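Local structure of beta-N-acetylhexosaminidase (Beutenbergia cavernae, 5BU9) at residues Leu5-Glu8 against Gln9-Gly12; Trp279-Ala282 against Asp283-Ile286; Pro302-Ala305 against Ala306-Ala310. The protein probably hydrolyses terminal non-reducing N-acetyl-D-hexosamine residues from N-acetyl-beta-D-hexosaminides, as a member of glycoside hydrolase family 3. All blocks are in the same frame, centred on the assembly; numbering follows the deposited sequence.

Interaction 1: Leu5-Glu8 against Gln9-Gly12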
ATOM      1  N   LEU A   5     -11.168  -3.975  20.825  1.00 49.76           N
ATOM      2  CA  LEU A   5     -11.460  -5.021  19.878  1.00 47.13           C
ATOM      3  C   LEU A   5     -11.068  -6.375  20.466  1.00 53.03           C
ATOM      4  O   LEU A   5     -10.166  -6.451  21.292  1.00 53.27           O
ATOM      5  CB  LEU A   5     -10.715  -4.745  18.576  1.00 46.06           C
ATOM      6  CG  LEU A   5     -11.408  -3.786  17.618  1.00 41.20           C
ATOM      7  CD1 LEU A   5     -11.896  -2.536  18.304  1.00 44.25           C
ATOM      8  CD2 LEU A   5     -10.442  -3.438  16.489  1.00 54.67           C
ATOM      9  N   SER A   6     -11.766  -7.436  20.068  1.00 48.31           N
ATOM     10  CA  SER A   6     -11.353  -8.799  20.397  1.00 42.87           C
ATOM     11  C   SER A   6     -10.057  -9.111  19.646  1.00 51.92           C
ATOM     12  O   SER A   6      -9.709  -8.408  18.697  1.00 38.57           O
ATOM     13  CB  SER A   6     -12.423  -9.786  19.979  1.00 46.36           C
ATOM     14  OG  SER A   6     -12.581  -9.692  18.559  1.00 46.35           O
ATOM     15  N   LEU A   7      -9.359 -10.172  20.047  1.00 40.25           N
ATOM     16  CA  LEU A   7      -8.202 -10.644  19.275  1.00 43.14           C
ATOM     17  C   LEU A   7      -8.511 -10.740  17.780  1.00 38.12           C
ATOM     18  O   LEU A   7      -7.751 -10.226  16.974  1.00 43.50           O
ATOM     19  CB  LEU A   7      -7.725 -12.006  19.769  1.00 42.26           C
ATOM     20  CG  LEU A   7      -6.561 -12.521  18.933  1.00 47.87           C
ATOM     21  CD1 LEU A   7      -5.391 -11.543  18.980  1.00 36.74           C
ATOM     22  CD2 LEU A   7      -6.144 -13.860  19.477  1.00 45.28           C
ATOM     23  N   GLU A   8      -9.638 -11.380  17.436  1.00 36.23           N
ATOM     24  CA  GLU A   8     -10.025 -11.618  16.040  1.00 40.10           C
ATOM     25  C   GLU A   8     -10.157 -10.288  15.299  1.00 41.34           C
ATOM     26  O   GLU A   8      -9.666 -10.127  14.186  1.00 35.25           O
ATOM     27  CB  GLU A   8     -11.351 -12.402  15.951  1.00 45.38           C
ATOM     28  CG  GLU A   8     -11.255 -13.891  16.281  1.00 37.05           C
ATOM     29  CD  GLU A   8     -11.134 -14.173  17.780  1.00 95.35           C
ATOM     30  OE1 GLU A   8     -10.849 -15.345  18.117  1.00 96.21           O
ATOM     31  OE2 GLU A   8     -11.314 -13.248  18.622  1.00 67.46           O
ATOM     32  N   GLN A   9     -10.811  -9.327  15.944  1.00 35.51           N
ATOM     33  CA  GLN A   9     -11.023  -8.028  15.345  1.00 38.65           C
ATOM     34  C   GLN A   9      -9.708  -7.251  15.194  1.00 50.47           C
ATOM     35  O   GLN A   9      -9.542  -6.534  14.209  1.00 33.82           O
ATOM     36  CB  GLN A   9     -12.033  -7.239  16.168  1.00 48.23           C
ATOM     37  CG  GLN A   9     -13.455  -7.774  16.042  1.00 47.06           C
ATOM     38  CD  GLN A   9     -14.348  -7.200  17.103  1.00 52.52           C
ATOM     39  OE1 GLN A   9     -13.861  -6.768  18.136  1.00 46.85           O
ATOM     40  NE2 GLN A   9     -15.656  -7.177  16.859  1.00 53.84           N
ATOM     41  N   ARG A  10      -8.769  -7.400  16.131  1.00 36.37           N
ATOM     42  CA  ARG A  10      -7.483  -6.701  16.002  1.00 33.86           C
ATOM     43  C   ARG A  10      -6.675  -7.266  14.834  1.00 36.53           C
ATOM     44  O   ARG A  10      -6.163  -6.511  14.002  1.00 31.05           O
ATOM     45  CB  ARG A  10      -6.676  -6.775  17.306  1.00 35.36           C
ATOM     46  CG  ARG A  10      -7.340  -6.049  18.467  1.00 39.39           C
ATOM     47  CD  ARG A  10      -6.394  -5.782  19.646  1.00 50.15           C
ATOM     48  NE  ARG A  10      -5.778  -6.984  20.215  1.00 39.62           N
ATOM     49  CZ  ARG A  10      -6.328  -7.783  21.139  1.00 50.01           C
ATOM     50  NH1 ARG A  10      -7.535  -7.550  21.619  1.00 53.33           N
ATOM     51  NH2 ARG A  10      -5.663  -8.837  21.598  1.00 48.99           N
ATOM     52  N   VAL A  11      -6.594  -8.592  14.748  1.00 35.45           N
ATOM     53  CA  VAL A  11      -5.990  -9.232  13.596  1.00 43.02           C
ATOM     54  C   VAL A  11      -6.665  -8.724  12.311  1.00 34.35           C
ATOM     55  O   VAL A  11      -5.993  -8.345  11.350  1.00 32.88           O
ATOM     56  CB  VAL A  11      -6.085 -10.745  13.700  1.00 31.40           C
ATOM     57  CG1 VAL A  11      -5.652 -11.359  12.391  1.00 29.78           C
ATOM     58  CG2 VAL A  11      -5.200 -11.231  14.806  1.00 34.75           C
ATOM     59  N   GLY A  12      -7.992  -8.677  12.317  1.00 44.16           N
ATOM     60  CA  GLY A  12      -8.749  -8.223  11.167  1.00 28.54           C
ATOM     61  C   GLY A  12      -8.302  -6.853  10.713  1.00 42.18           C
ATOM     62  O   GLY A  12      -8.250  -6.580   9.518  1.00 29.60           O
TER
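Q9 lies across L5 at about a right angle, its CB 3.7 Å from L5 CB, and sends its amide back over S6. Its oxygen does the gripping: S6 N donates to Q9 OE1 at 2.9 Å, a nearly straight bond (N-H...O 164°) that reaches the amide with the donor tilted 25° from the carbonyl plane. In return S6 OG accepts from Q9 N at 3.2 Å. S6 holds its hydroxyl between its own backbone N and carbonyl carbon (chi1 62°), which turns OG over the first turn of the helix to meet that N-H. Each residue thus covers the other's backbone amide, while Q9 NE2 donates to E67 O, so the flat group is fixed at both of its polar ends.

R10, the next residue along the helix, leaves in another direction. Its CG packs 3.6 Å from L5 CB, the chain bends at chi3, and the guanidinium comes round over L7, whose CA sits 3.7 Å above the plane, offset toward the rim. L5 O lies at the guanidinium edge, 2.9 Å from R10 NH1, but this bond is weak and bent. The stronger partner is D327, which forms a salt bridge with R10 NE from helix 320-336. L7 O takes V11 N in a regular helical bond, and the V11 side chain packs on V312 and V313 of helix 305-318. The reciprocal S6-Q9 pairing is a capping box, with S6 as N-cap of helix 7-12, just ahead of strand 15-20 of the TIM barrel of this family 3 enzyme.

Interaction 2: Trp279-Ala282 against Asp283-Ile286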
ATOM      1  N   TRP A 279       5.785 -19.300  -0.666  1.00 25.19           N
ATOM      2  CA  TRP A 279       5.263 -19.375   0.701  1.00 25.72           C
ATOM      3  C   TRP A 279       3.760 -19.556   0.694  1.00 39.96           C
ATOM      4  O   TRP A 279       3.080 -19.002  -0.167  1.00 24.10           O
ATOM      5  CB  TRP A 279       5.614 -18.101   1.485  1.00 23.49           C
ATOM      6  CG  TRP A 279       7.089 -17.938   1.713  1.00 25.58           C
ATOM      7  CD1 TRP A 279       7.814 -18.373   2.817  1.00 23.63           C
ATOM      8  CD2 TRP A 279       8.026 -17.271   0.853  1.00 26.83           C
ATOM      9  NE1 TRP A 279       9.136 -18.031   2.666  1.00 28.85           N
ATOM     10  CE2 TRP A 279       9.301 -17.361   1.474  1.00 30.96           C
ATOM     11  CE3 TRP A 279       7.924 -16.629  -0.394  1.00 24.96           C
ATOM     12  CZ2 TRP A 279      10.448 -16.823   0.906  1.00 23.51           C
ATOM     13  CZ3 TRP A 279       9.080 -16.079  -0.966  1.00 26.03           C
ATOM     14  CH2 TRP A 279      10.328 -16.190  -0.310  1.00 24.84           C
ATOM     15  N   SER A 280       3.239 -20.326   1.648  1.00 24.30           N
ATOM     16  CA  SER A 280       1.807 -20.456   1.786  1.00 31.67           C
ATOM     17  C   SER A 280       1.201 -19.069   2.060  1.00 28.35           C
ATOM     18  O   SER A 280       1.872 -18.159   2.571  1.00 28.91           O
ATOM     19  CB  SER A 280       1.479 -21.428   2.945  1.00 25.25           C
ATOM     20  OG  SER A 280       1.639 -20.743   4.169  1.00 28.43           O
ATOM     21  N   PRO A 281      -0.087 -18.894   1.752  1.00 27.94           N
ATOM     22  CA  PRO A 281      -0.712 -17.613   2.097  1.00 24.16           C
ATOM     23  C   PRO A 281      -0.582 -17.275   3.580  1.00 43.79           C
ATOM     24  O   PRO A 281      -0.359 -16.129   3.923  1.00 27.14           O
ATOM     25  CB  PRO A 281      -2.172 -17.837   1.730  1.00 24.69           C
ATOM     26  CG  PRO A 281      -2.090 -18.865   0.562  1.00 26.80           C
ATOM     27  CD  PRO A 281      -0.973 -19.779   0.964  1.00 25.03           C
ATOM     28  N   ALA A 282      -0.741 -18.269   4.446  1.00 25.02           N
ATOM     29  CA  ALA A 282      -0.605 -18.074   5.884  1.00 28.53           C
ATOM     30  C   ALA A 282       0.795 -17.560   6.220  1.00 25.25           C
ATOM     31  O   ALA A 282       0.941 -16.565   6.931  1.00 27.94           O
ATOM     32  CB  ALA A 282      -0.892 -19.385   6.606  1.00 28.51           C
ATOM     33  N   ASP A 283       1.834 -18.190   5.661  1.00 23.91           N
ATOM     34  CA  ASP A 283       3.211 -17.714   5.941  1.00 23.77           C
ATOM     35  C   ASP A 283       3.497 -16.320   5.391  1.00 36.36           C
ATOM     36  O   ASP A 283       4.247 -15.560   6.015  1.00 28.86           O
ATOM     37  CB  ASP A 283       4.267 -18.679   5.404  1.00 28.56           C
ATOM     38  CG  ASP A 283       4.360 -19.950   6.235  1.00 35.72           C
ATOM     39  OD1 ASP A 283       3.720 -19.996   7.314  1.00 43.36           O
ATOM     40  OD2 ASP A 283       5.062 -20.892   5.807  1.00 44.35           O
ATOM     41  N   ARG A 284       2.915 -15.964   4.249  1.00 23.32           N
ATOM     42  CA  ARG A 284       3.107 -14.595   3.752  1.00 34.27           C
ATOM     43  C   ARG A 284       2.659 -13.576   4.799  1.00 28.61           C
ATOM     44  O   ARG A 284       3.348 -12.571   5.068  1.00 29.06           O
ATOM     45  CB  ARG A 284       2.339 -14.364   2.453  1.00 27.01           C
ATOM     46  CG  ARG A 284       2.765 -15.263   1.342  1.00 23.22           C
ATOM     47  CD  ARG A 284       1.865 -15.127   0.157  1.00 23.45           C
ATOM     48  NE  ARG A 284       1.807 -16.424  -0.505  1.00 23.76           N
ATOM     49  CZ  ARG A 284       0.878 -16.784  -1.374  1.00 41.79           C
ATOM     50  NH1 ARG A 284      -0.077 -15.928  -1.758  1.00 24.40           N
ATOM     51  NH2 ARG A 284       0.913 -18.005  -1.858  1.00 26.73           N
ATOM     52  N   ALA A 285       1.482 -13.819   5.371  1.00 30.03           N
ATOM     53  CA  ALA A 285       0.934 -12.879   6.329  1.00 28.92           C
ATOM     54  C   ALA A 285       1.806 -12.849   7.598  1.00 34.00           C
ATOM     55  O   ALA A 285       2.163 -11.777   8.117  1.00 32.38           O
ATOM     56  CB  ALA A 285      -0.531 -13.240   6.672  1.00 23.87           C
ATOM     57  N   ILE A 286       2.154 -14.039   8.079  1.00 25.04           N
ATOM     58  CA  ILE A 286       2.894 -14.170   9.324  1.00 24.38           C
ATOM     59  C   ILE A 286       4.279 -13.535   9.185  1.00 24.44           C
ATOM     60  O   ILE A 286       4.686 -12.756  10.057  1.00 28.52           O
ATOM     61  CB  ILE A 286       2.979 -15.638   9.758  1.00 30.15           C
ATOM     62  CG1 ILE A 286       1.621 -16.077  10.309  1.00 25.21           C
ATOM     63  CG2 ILE A 286       4.042 -15.815  10.855  1.00 25.10           C
ATOM     64  CD1 ILE A 286       1.467 -17.574  10.410  1.00 24.97           C
TER
HETATM   65  O   HOH W   1       5.272 -21.717   3.481  1.00 32.28           O
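With CG anti to the carbonyl carbon (chi1 -61°) and a bend at chi3 (-148°), R284 doubles back along the start of its own helix and brings its guanidinium to W279 O. There the guanidinium presents its NE/NH2 side, and both nitrogens donate to W279 O, each at 2.9 Å. The oxygen lies in the guanidinium plane, yet the two nitrogens meet the carbonyl differently, NH2 almost end-on and NE 43° above the carbonyl plane. P281 runs beside the arginine, pointing the same way, with its N 3.6 Å above one guanidinium face and its CD 3.8 Å from R284 NH2. The remaining nitrogen, NH1, bonds V270 O. A leucine in place of R284 would probably leave W279 O without these two donors and V270 O without this partner, letting the segment before the helix shift.

S280 is the N-cap, its OG accepting from D283 N at 3.0 Å. D283 does not return the bond directly: a water accepts from S280 N at 3.1 Å and donates to D283 OD2, taking the place of the direct carboxylate contact of a capping box. The W279 indole leads away from the turn and meets F246 edge-to-face. Helix 281-291 lies against helix 305-318, with P281 on E307 and M308, A282 on A311 and A285 on M308, while R284 reaches the loop that follows strand 264-267.

Interaction 3: Pro302-Ala305 against Ala306-Ala310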
ATOM      1  N   PRO A 302      -8.561 -12.123  -3.546  1.00 38.48           N
ATOM      2  CA  PRO A 302      -9.107 -12.015  -2.187  1.00 28.12           C
ATOM      3  C   PRO A 302      -9.590 -13.370  -1.637  1.00 31.23           C
ATOM      4  O   PRO A 302      -9.882 -13.467  -0.453  1.00 29.38           O
ATOM      5  CB  PRO A 302     -10.263 -11.017  -2.334  1.00 28.91           C
ATOM      6  CG  PRO A 302     -10.629 -11.040  -3.834  1.00 29.88           C
ATOM      7  CD  PRO A 302      -9.388 -11.469  -4.584  1.00 30.03           C
ATOM      8  N   SER A 303      -9.619 -14.421  -2.448  1.00 30.20           N
ATOM      9  CA  SER A 303     -10.160 -15.694  -1.950  1.00 37.87           C
ATOM     10  C   SER A 303      -9.308 -16.295  -0.854  1.00 39.11           C
ATOM     11  O   SER A 303      -9.789 -17.150  -0.128  1.00 35.25           O
ATOM     12  CB  SER A 303     -10.337 -16.740  -3.069  1.00 29.99           C
ATOM     13  OG  SER A 303      -9.079 -17.241  -3.495  1.00 37.77           O
ATOM     14  N   ILE A 304      -8.050 -15.869  -0.724  1.00 35.28           N
ATOM     15  CA  ILE A 304      -7.190 -16.458   0.310  1.00 26.66           C
ATOM     16  C   ILE A 304      -7.109 -15.599   1.579  1.00 30.82           C
ATOM     17  O   ILE A 304      -6.417 -15.947   2.511  1.00 30.39           O
ATOM     18  CB  ILE A 304      -5.787 -16.732  -0.232  1.00 33.05           C
ATOM     19  CG1 ILE A 304      -5.156 -15.439  -0.742  1.00 25.84           C
ATOM     20  CG2 ILE A 304      -5.842 -17.853  -1.327  1.00 30.10           C
ATOM     21  CD1 ILE A 304      -3.792 -15.632  -1.292  1.00 38.73           C
ATOM     22  N   ALA A 305      -7.821 -14.479   1.626  1.00 32.23           N
ATOM     23  CA  ALA A 305      -7.768 -13.639   2.806  1.00 29.89           C
ATOM     24  C   ALA A 305      -8.258 -14.394   4.054  1.00 39.68           C
ATOM     25  O   ALA A 305      -7.655 -14.290   5.109  1.00 31.28           O
ATOM     26  CB  ALA A 305      -8.589 -12.373   2.595  1.00 26.40           C
ATOM     27  N   ALA A 306      -9.353 -15.140   3.936  1.00 30.26           N
ATOM     28  CA  ALA A 306      -9.949 -15.822   5.090  1.00 37.01           C
ATOM     29  C   ALA A 306      -8.948 -16.725   5.786  1.00 39.43           C
ATOM     30  O   ALA A 306      -8.793 -16.655   7.008  1.00 35.78           O
ATOM     31  CB  ALA A 306     -11.207 -16.654   4.662  1.00 30.49           C
ATOM     32  N   GLU A 307      -8.275 -17.588   5.022  1.00 29.02           N
ATOM     33  CA  GLU A 307      -7.341 -18.526   5.651  1.00 30.62           C
ATOM     34  C   GLU A 307      -6.081 -17.818   6.215  1.00 33.57           C
ATOM     35  O   GLU A 307      -5.472 -18.316   7.162  1.00 39.49           O
ATOM     36  CB  GLU A 307      -6.942 -19.612   4.671  1.00 30.65           C
ATOM     37  CG  GLU A 307      -5.804 -19.198   3.742  1.00 44.44           C
ATOM     38  CD  GLU A 307      -5.766 -20.046   2.487  1.00 50.31           C
ATOM     39  OE1 GLU A 307      -4.719 -20.685   2.206  1.00 40.83           O
ATOM     40  OE2 GLU A 307      -6.812 -20.077   1.802  1.00 43.71           O
HETATM   41  N   MSE A 308      -5.705 -16.660   5.651  1.00 33.11           N
HETATM   42  CA  MSE A 308      -4.561 -15.920   6.175  1.00 33.55           C
HETATM   43  C   MSE A 308      -4.915 -15.311   7.507  1.00 39.37           C
HETATM   44  O   MSE A 308      -4.137 -15.346   8.462  1.00 34.51           O
HETATM   45  CB  MSE A 308      -4.122 -14.822   5.211  1.00 28.50           C
HETATM   46  CG  MSE A 308      -3.585 -15.379   3.922  1.00 33.12           C
HETATM   47 SE   MSE A 308      -3.357 -14.014   2.526  0.73 41.00          SE
HETATM   48  CE  MSE A 308      -1.954 -13.016   3.297  1.00 25.93           C
ATOM     49  N   VAL A 309      -6.100 -14.725   7.565  1.00 29.65           N
ATOM     50  CA  VAL A 309      -6.590 -14.150   8.817  1.00 37.37           C
ATOM     51  C   VAL A 309      -6.617 -15.239   9.876  1.00 33.66           C
ATOM     52  O   VAL A 309      -6.155 -15.019  10.999  1.00 34.37           O
ATOM     53  CB  VAL A 309      -7.980 -13.499   8.644  1.00 29.58           C
ATOM     54  CG1 VAL A 309      -8.596 -13.181  10.001  1.00 31.90           C
ATOM     55  CG2 VAL A 309      -7.847 -12.220   7.809  1.00 28.95           C
ATOM     56  N   ALA A 310      -7.132 -16.420   9.523  1.00 31.30           N
ATOM     57  CA  ALA A 310      -7.299 -17.483  10.527  1.00 26.79           C
ATOM     58  C   ALA A 310      -5.946 -17.933  11.042  1.00 38.05           C
ATOM     59  O   ALA A 310      -5.786 -18.215  12.226  1.00 39.63           O
ATOM     60  CB  ALA A 310      -8.053 -18.665   9.956  1.00 28.20           C
TER
HETATM   61  O   HOH W   2     -11.328 -14.891   1.776  1.00 28.75           O
HETATM   62  O   HOH W   3      -9.058 -18.574   2.350  1.00 37.61           O
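V309 N donates to A305 O at 2.9 Å in an almost straight bond (171°), the shortest and straightest bond across the two segments. One residue earlier M308 N reaches I304 O at a longer 3.3 Å and adds a weak, strongly bent bond to A305 O. Before this the chain is a 3-10 turn, and water bridges the change of winding. One water donates to P302 O and accepts from A306 N at 2.9 Å; a second donates to S303 O, accepts from E307 N and donates again to E307 OE2 at 2.8 Å. Two carbonyls of the turn are thereby joined to two amides of the first helical turn through solvent.

E307 carries its CG between backbone N and carbonyl carbon (chi1 83°), which swings the carboxylate back toward the turn, where OE2 meets that water and passes 4.0 Å from I304 CG2. The selenomethionine M308 lays its CG 3.2 Å from I304 O and carries SE obliquely across I304, 4.0 Å from I304 CG1. I304 CD1 also comes near the selenium, and I304 thus touches both the E307 carboxylate and the M308 chain.

The apolar residues pass inward from there. A305 rests on V17 and V298, V309 on F15, and M308 on F15, V296 and V298, which seats the start of helix 305-318 on parallel strands 15-20 and 296-298. I304 also packs on R284, and this end of the helix lies against helix 281-291.

In the fold
From the N terminus the chain meets interaction 1 at helix 7-12, just before strand 15-20, then interaction 2 where helix 281-291 begins, and interaction 3 after strand 296-298 as helix 305-318 starts. The three follow in series; none nests in or crosses another, and each is a local contact at the start of a helix and closes no long loop. In space interaction 3 is the middle piece. V11 CG1 of interaction 1 packs on V309 O, while interaction 2 packs directly on interaction 3. Interactions 1 and 2 do not touch, their nearest atoms being about 8 Å apart. Together they lie where strand 15-20, early in the chain, pairs with the late strand 296-298.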